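Local structure of DUF115 domain-containing protein (Magnetospirillum magneticum AMB-1, 5MU5) at residues I137-Q141 / D142-G146; N351-D354 / P355-D359. The protein is probably a glycosyltransferase of the Maf family that modifies flagellin and thereby takes part in bacterial flagella formation. All blocks are in the same frame, centred on the assembly; numbering follows the deposited sequence.

Interaction 1 of 2, residues I137-Q141 / D142-G146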
ATOM      1  N   ILE A 137      28.802  -3.160  17.989  1.00 48.97           N
ATOM      2  CA  ILE A 137      28.065  -2.902  19.235  1.00 49.79           C
ATOM      3  C   ILE A 137      26.542  -2.984  19.064  1.00 46.34           C
ATOM      4  O   ILE A 137      25.871  -3.640  19.847  1.00 46.47           O
ATOM      5  CB  ILE A 137      28.445  -1.527  19.840  1.00 52.30           C
ATOM      6  CG1 ILE A 137      29.932  -1.507  20.211  1.00 53.70           C
ATOM      7  CG2 ILE A 137      27.596  -1.228  21.079  1.00 53.25           C
ATOM      8  CD1 ILE A 137      30.505  -0.124  20.464  1.00 55.32           C
ATOM      9  N   LEU A 138      26.004  -2.326  18.041  1.00 44.17           N
ATOM     10  CA  LEU A 138      24.556  -2.335  17.791  1.00 45.40           C
ATOM     11  C   LEU A 138      24.050  -3.754  17.484  1.00 44.10           C
ATOM     12  O   LEU A 138      22.982  -4.152  17.925  1.00 42.29           O
ATOM     13  CB  LEU A 138      24.201  -1.389  16.625  1.00 45.56           C
ATOM     14  CG  LEU A 138      24.513   0.111  16.769  1.00 46.70           C
ATOM     15  CD1 LEU A 138      24.306   0.861  15.448  1.00 47.98           C
ATOM     16  CD2 LEU A 138      23.643   0.723  17.839  1.00 46.98           C
ATOM     17  N   LEU A 139      24.843  -4.519  16.743  1.00 45.50           N
ATOM     18  CA  LEU A 139      24.484  -5.891  16.385  1.00 46.03           C
ATOM     19  C   LEU A 139      24.440  -6.796  17.591  1.00 46.86           C
ATOM     20  O   LEU A 139      23.504  -7.582  17.748  1.00 44.17           O
ATOM     21  CB  LEU A 139      25.463  -6.448  15.347  1.00 46.34           C
ATOM     22  CG  LEU A 139      25.392  -5.693  14.011  1.00 47.69           C
ATOM     23  CD1 LEU A 139      26.504  -6.144  13.070  1.00 49.45           C
ATOM     24  CD2 LEU A 139      24.027  -5.819  13.347  1.00 46.67           C
ATOM     25  N   GLU A 140      25.438  -6.663  18.458  1.00 49.55           N
ATOM     26  CA  GLU A 140      25.494  -7.449  19.688  1.00 55.34           C
ATOM     27  C   GLU A 140      24.328  -7.116  20.632  1.00 53.64           C
ATOM     28  O   GLU A 140      23.794  -7.997  21.285  1.00 51.99           O
ATOM     29  CB  GLU A 140      26.849  -7.238  20.391  1.00 61.80           C
ATOM     30  CG  GLU A 140      27.148  -8.239  21.501  1.00 69.63           C
ATOM     31  CD  GLU A 140      26.375  -7.973  22.788  1.00 78.08           C
ATOM     32  OE1 GLU A 140      26.137  -6.788  23.140  1.00 84.17           O
ATOM     33  OE2 GLU A 140      26.007  -8.960  23.460  1.00 87.09           O
ATOM     34  N   GLN A 141      23.926  -5.849  20.689  1.00 52.70           N
ATOM     35  CA  GLN A 141      22.831  -5.439  21.555  1.00 49.85           C
ATOM     36  C   GLN A 141      21.487  -5.963  21.069  1.00 49.66           C
ATOM     37  O   GLN A 141      20.744  -6.566  21.829  1.00 49.99           O
ATOM     38  CB  GLN A 141      22.764  -3.911  21.652  1.00 50.25           C
ATOM     39  CG  GLN A 141      23.935  -3.260  22.394  1.00 49.72           C
ATOM     40  CD  GLN A 141      23.964  -1.750  22.221  1.00 48.96           C
ATOM     41  OE1 GLN A 141      23.451  -1.225  21.241  1.00 48.66           O
ATOM     42  NE2 GLN A 141      24.567  -1.047  23.165  1.00 50.42           N
ATOM     43  N   ASP A 142      21.187  -5.752  19.794  1.00 50.29           N
ATOM     44  CA  ASP A 142      19.855  -6.040  19.259  1.00 50.18           C
ATOM     45  C   ASP A 142      19.688  -7.331  18.473  1.00 49.18           C
ATOM     46  O   ASP A 142      18.571  -7.831  18.359  1.00 47.10           O
ATOM     47  CB  ASP A 142      19.412  -4.880  18.369  1.00 52.79           C
ATOM     48  CG  ASP A 142      19.243  -3.583  19.139  1.00 54.95           C
ATOM     49  OD1 ASP A 142      18.703  -3.609  20.266  1.00 61.79           O
ATOM     50  OD2 ASP A 142      19.637  -2.530  18.618  1.00 57.01           O
ATOM     51  N   ASN A 143      20.773  -7.857  17.913  1.00 48.83           N
ATOM     52  CA  ASN A 143      20.703  -9.022  17.033  1.00 45.87           C
ATOM     53  C   ASN A 143      19.532  -8.913  16.020  1.00 43.13           C
ATOM     54  O   ASN A 143      18.629  -9.751  15.985  1.00 39.03           O
ATOM     55  CB  ASN A 143      20.613 -10.280  17.873  1.00 47.98           C
ATOM     56  CG  ASN A 143      20.772 -11.544  17.048  1.00 53.14           C
ATOM     57  OD1 ASN A 143      21.690 -11.664  16.222  1.00 54.82           O
ATOM     58  ND2 ASN A 143      19.882 -12.507  17.274  1.00 54.64           N
ATOM     59  N   PRO A 144      19.530  -7.839  15.214  1.00 39.66           N
ATOM     60  CA  PRO A 144      18.434  -7.621  14.298  1.00 39.25           C
ATOM     61  C   PRO A 144      18.397  -8.664  13.185  1.00 38.26           C
ATOM     62  O   PRO A 144      19.404  -9.257  12.878  1.00 36.85           O
ATOM     63  CB  PRO A 144      18.736  -6.231  13.725  1.00 40.15           C
ATOM     64  CG  PRO A 144      20.223  -6.131  13.794  1.00 40.23           C
ATOM     65  CD  PRO A 144      20.561  -6.800  15.092  1.00 40.84           C
ATOM     66  N   ALA A 145      17.222  -8.907  12.629  1.00 36.56           N
ATOM     67  CA  ALA A 145      17.065  -9.823  11.521  1.00 35.33           C
ATOM     68  C   ALA A 145      17.133  -9.045  10.203  1.00 34.38           C
ATOM     69  O   ALA A 145      17.471  -9.615   9.191  1.00 35.14           O
ATOM     70  CB  ALA A 145      15.728 -10.524  11.630  1.00 35.79           C
ATOM     71  N   GLY A 146      16.751  -7.766  10.234  1.00 33.67           N
ATOM     72  CA  GLY A 146      16.745  -6.875   9.073  1.00 33.60           C
ATOM     73  C   GLY A 146      17.653  -5.693   9.372  1.00 35.41           C
ATOM     74  O   GLY A 146      17.513  -5.037  10.404  1.00 33.45           O
TER

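Interaction 2 of 2, residues N351-D354 / P355-D359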
ATOM      1  N   ASN A 351     -15.151  -5.366 -10.395  1.00 35.30           N
ATOM      2  CA  ASN A 351     -15.725  -6.690 -10.246  1.00 37.47           C
ATOM      3  C   ASN A 351     -16.277  -6.966  -8.854  1.00 39.25           C
ATOM      4  O   ASN A 351     -17.059  -7.899  -8.671  1.00 37.50           O
ATOM      5  CB  ASN A 351     -14.725  -7.783 -10.639  1.00 39.99           C
ATOM      6  CG  ASN A 351     -13.438  -7.750  -9.825  1.00 41.73           C
ATOM      7  OD1 ASN A 351     -12.755  -6.711  -9.702  1.00 41.62           O
ATOM      8  ND2 ASN A 351     -13.069  -8.915  -9.298  1.00 44.84           N
ATOM      9  N   THR A 352     -15.898  -6.138  -7.880  1.00 39.13           N
ATOM     10  CA  THR A 352     -16.355  -6.310  -6.515  1.00 39.30           C
ATOM     11  C   THR A 352     -17.534  -5.429  -6.125  1.00 40.08           C
ATOM     12  O   THR A 352     -17.874  -5.380  -4.959  1.00 40.56           O
ATOM     13  CB  THR A 352     -15.224  -6.015  -5.535  1.00 40.96           C
ATOM     14  OG1 THR A 352     -14.822  -4.666  -5.706  1.00 38.13           O
ATOM     15  CG2 THR A 352     -14.030  -6.969  -5.773  1.00 40.09           C
ATOM     16  N   VAL A 353     -18.172  -4.734  -7.066  1.00 39.18           N
ATOM     17  CA  VAL A 353     -19.352  -3.958  -6.692  1.00 37.91           C
ATOM     18  C   VAL A 353     -20.489  -4.891  -6.274  1.00 40.03           C
ATOM     19  O   VAL A 353     -20.508  -6.084  -6.629  1.00 40.49           O
ATOM     20  CB  VAL A 353     -19.835  -3.005  -7.803  1.00 37.54           C
ATOM     21  CG1 VAL A 353     -18.722  -2.035  -8.162  1.00 36.84           C
ATOM     22  CG2 VAL A 353     -20.368  -3.758  -9.034  1.00 37.15           C
ATOM     23  N   ASP A 354     -21.443  -4.356  -5.520  1.00 40.90           N
ATOM     24  CA  ASP A 354     -22.564  -5.175  -5.065  1.00 43.62           C
ATOM     25  C   ASP A 354     -23.242  -5.896  -6.252  1.00 41.94           C
ATOM     26  O   ASP A 354     -23.585  -5.270  -7.227  1.00 43.30           O
ATOM     27  CB  ASP A 354     -23.572  -4.314  -4.298  1.00 46.15           C
ATOM     28  CG  ASP A 354     -24.582  -5.153  -3.486  1.00 48.23           C
ATOM     29  OD1 ASP A 354     -25.524  -5.713  -4.096  1.00 44.92           O
ATOM     30  OD2 ASP A 354     -24.429  -5.224  -2.238  1.00 46.01           O
ATOM     31  N   PRO A 355     -23.448  -7.215  -6.165  1.00 44.01           N
ATOM     32  CA  PRO A 355     -24.093  -7.941  -7.277  1.00 44.13           C
ATOM     33  C   PRO A 355     -25.440  -7.401  -7.719  1.00 44.35           C
ATOM     34  O   PRO A 355     -25.809  -7.589  -8.871  1.00 43.46           O
ATOM     35  CB  PRO A 355     -24.287  -9.350  -6.722  1.00 44.85           C
ATOM     36  CG  PRO A 355     -23.271  -9.483  -5.660  1.00 45.60           C
ATOM     37  CD  PRO A 355     -23.081  -8.119  -5.061  1.00 44.16           C
ATOM     38  N   ARG A 356     -26.166  -6.744  -6.816  1.00 47.08           N
ATOM     39  CA  ARG A 356     -27.492  -6.180  -7.137  1.00 49.37           C
ATOM     40  C   ARG A 356     -27.427  -4.944  -8.025  1.00 50.69           C
ATOM     41  O   ARG A 356     -28.451  -4.471  -8.506  1.00 52.51           O
ATOM     42  CB  ARG A 356     -28.246  -5.815  -5.852  1.00 48.49           C
ATOM     43  CG  ARG A 356     -28.573  -7.013  -4.981  1.00 46.01           C
ATOM     44  CD  ARG A 356     -29.073  -6.569  -3.632  1.00 46.20           C
ATOM     45  NE  ARG A 356     -27.998  -6.011  -2.823  1.00 47.76           N
ATOM     46  CZ  ARG A 356     -28.123  -5.643  -1.549  1.00 49.51           C
ATOM     47  NH1 ARG A 356     -29.284  -5.738  -0.921  1.00 53.63           N
ATOM     48  NH2 ARG A 356     -27.087  -5.171  -0.896  1.00 50.03           N
ATOM     49  N   VAL A 357     -26.229  -4.405  -8.218  1.00 50.93           N
ATOM     50  CA  VAL A 357     -26.056  -3.234  -9.072  1.00 53.59           C
ATOM     51  C   VAL A 357     -26.457  -3.561 -10.504  1.00 54.98           C
ATOM     52  O   VAL A 357     -26.979  -2.709 -11.206  1.00 54.09           O
ATOM     53  CB  VAL A 357     -24.596  -2.716  -9.036  1.00 52.06           C
ATOM     54  CG1 VAL A 357     -24.389  -1.600 -10.034  1.00 54.58           C
ATOM     55  CG2 VAL A 357     -24.248  -2.206  -7.647  1.00 51.61           C
ATOM     56  N   ARG A 358     -26.218  -4.805 -10.912  1.00 61.98           N
ATOM     57  CA  ARG A 358     -26.529  -5.270 -12.253  1.00 65.25           C
ATOM     58  C   ARG A 358     -27.988  -5.028 -12.620  1.00 67.65           C
ATOM     59  O   ARG A 358     -28.270  -4.494 -13.700  1.00 71.13           O
ATOM     60  CB  ARG A 358     -26.186  -6.757 -12.409  1.00 67.79           C
ATOM     61  CG  ARG A 358     -26.316  -7.232 -13.852  1.00 75.34           C
ATOM     62  CD  ARG A 358     -25.122  -8.060 -14.283  1.00 80.66           C
ATOM     63  NE  ARG A 358     -25.288  -9.479 -13.992  1.00 86.19           N
ATOM     64  CZ  ARG A 358     -24.312 -10.296 -13.605  1.00 87.58           C
ATOM     65  NH1 ARG A 358     -23.078  -9.832 -13.399  1.00 82.80           N
ATOM     66  NH2 ARG A 358     -24.585 -11.579 -13.380  1.00 88.56           N
ATOM     67  N   ASP A 359     -28.890  -5.401 -11.708  1.00 65.73           N
ATOM     68  CA  ASP A 359     -30.343  -5.240 -11.883  1.00 63.78           C
ATOM     69  C   ASP A 359     -30.782  -3.826 -12.263  1.00 59.42           C
ATOM     70  O   ASP A 359     -31.769  -3.656 -12.943  1.00 63.47           O
ATOM     71  CB  ASP A 359     -31.097  -5.579 -10.593  1.00 68.07           C
ATOM     72  CG  ASP A 359     -30.783  -6.966 -10.047  1.00 70.98           C
ATOM     73  OD1 ASP A 359     -30.343  -7.849 -10.814  1.00 73.05           O
ATOM     74  OD2 ASP A 359     -30.994  -7.162  -8.825  1.00 70.55           O
TER

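Interaction 1 of 2, residues I137-Q141 / D142-G146
Leu139 lays its CD2 methyl against the ring of Pro144, with CD2 3.8 Å from Pro144 CG and 4.0 Å from Pro144 CD; its side chain runs roughly perpendicular to that of Pro144. Leu139 sets out away from residues 142-146, but with CG anti to the carbonyl carbon (chi1 -65°) the branch turns back far enough for one methyl to meet the ring. The backbone of the same turn carries the last helical bonds. Asp142 N donates to Leu138 O at 3.0 Å, and Asn143 N to Leu139 O at 2.7 Å, the latter more bent, with an N-H...O angle of 144°. Asn143 then takes positive phi, the left-handed conformation that often ends a helix, and Pro144 follows. Because proline lacks an N-H, the chain cannot add the 6-to-1 bond of a Schellman motif; instead Pro144 CD sits 4.0 Å from Leu139 O, beside an oxygen already used by Asn143. The turn is the exit of helix 134-142 in a beta-alpha-beta crossover that links the adjacent parallel strands 123-127 and 146-150. At the end of the helix, Asp142 CB lies 3.7 Å from Leu138 O, while its carboxylate is shared between two salt bridges, OD1 with Arg79 and OD2 with Arg211. Arg211 NH1 also bonds to Gln141 OE1, and Gln141 NE2 reaches Ala69 O on helix 61-71, which fixes both ends of this amide. Leu138, Asp142 and Pro144 all rest on Met124 of strand 123-127.

Interaction 2 of 2, residues N351-D354 / P355-D359
Asp354 and Arg356 meet side-on, NE giving a nearly straight bond of 2.8 Å to Asp354 OD1 and NH2 one of 3.0 Å to Asp354 OD2, a two-nitrogen salt bridge. Both oxygens lie close to the guanidinium plane and are approached on their syn sides, yet the carboxylate plane is turned 32° from that of the guanidinium. Asp354 OD1 takes a second donor on its anti side, Arg356 N at 3.0 Å, which makes the group an Asx turn. With CG anti to the backbone N (chi1 -165°), the carboxylate stands beside its own carbonyl carbon, where OD1 can meet both Arg356 N and NE. A bend at chi3 of -72° brings the Arg356 chain round to it. The backbone closes the same corner: Val357 N bonds to Asp354 O at 3.0 Å in a type I turn through Pro355 and Arg356. Val357 CG2 packs 4.0 Å from Asp354 CB. Farther out, Tyr330 on helix 327-340 touches Asp354, Arg356 and Val357, Pro355 rests on helix 242-257, and Arg356 NH2 has a long, weak ion pair with Asp653 OD1. An alanine in place of Asp354 would probably leave Arg356 with just that distant carboxylate among these acidic partners, its side chain freer to swing. Three N-H donors, two of them from a cation, probably favour the ionised carboxylate at this buried turn.

Overall arrangement
Following the chain from its N terminus, interaction 1 comes first, joining the end of helix 134-142 to the approach to strand 146-150 of the four-stranded parallel sheet. Interaction 2 opens some 200 residues later, in the MptE-like part, as a turn in the connection between the neighbouring parallel strands 346-350 and 363-367 of the larger mixed sheet, packed against helices 242-257 and 327-340. The two are in series: each closes a local turn, and they neither nest nor cross. Their centres lie 51 Å apart, on opposite sides of the chain's centre. With their nearest atoms about 34 Å apart, neither ties the two sheets together.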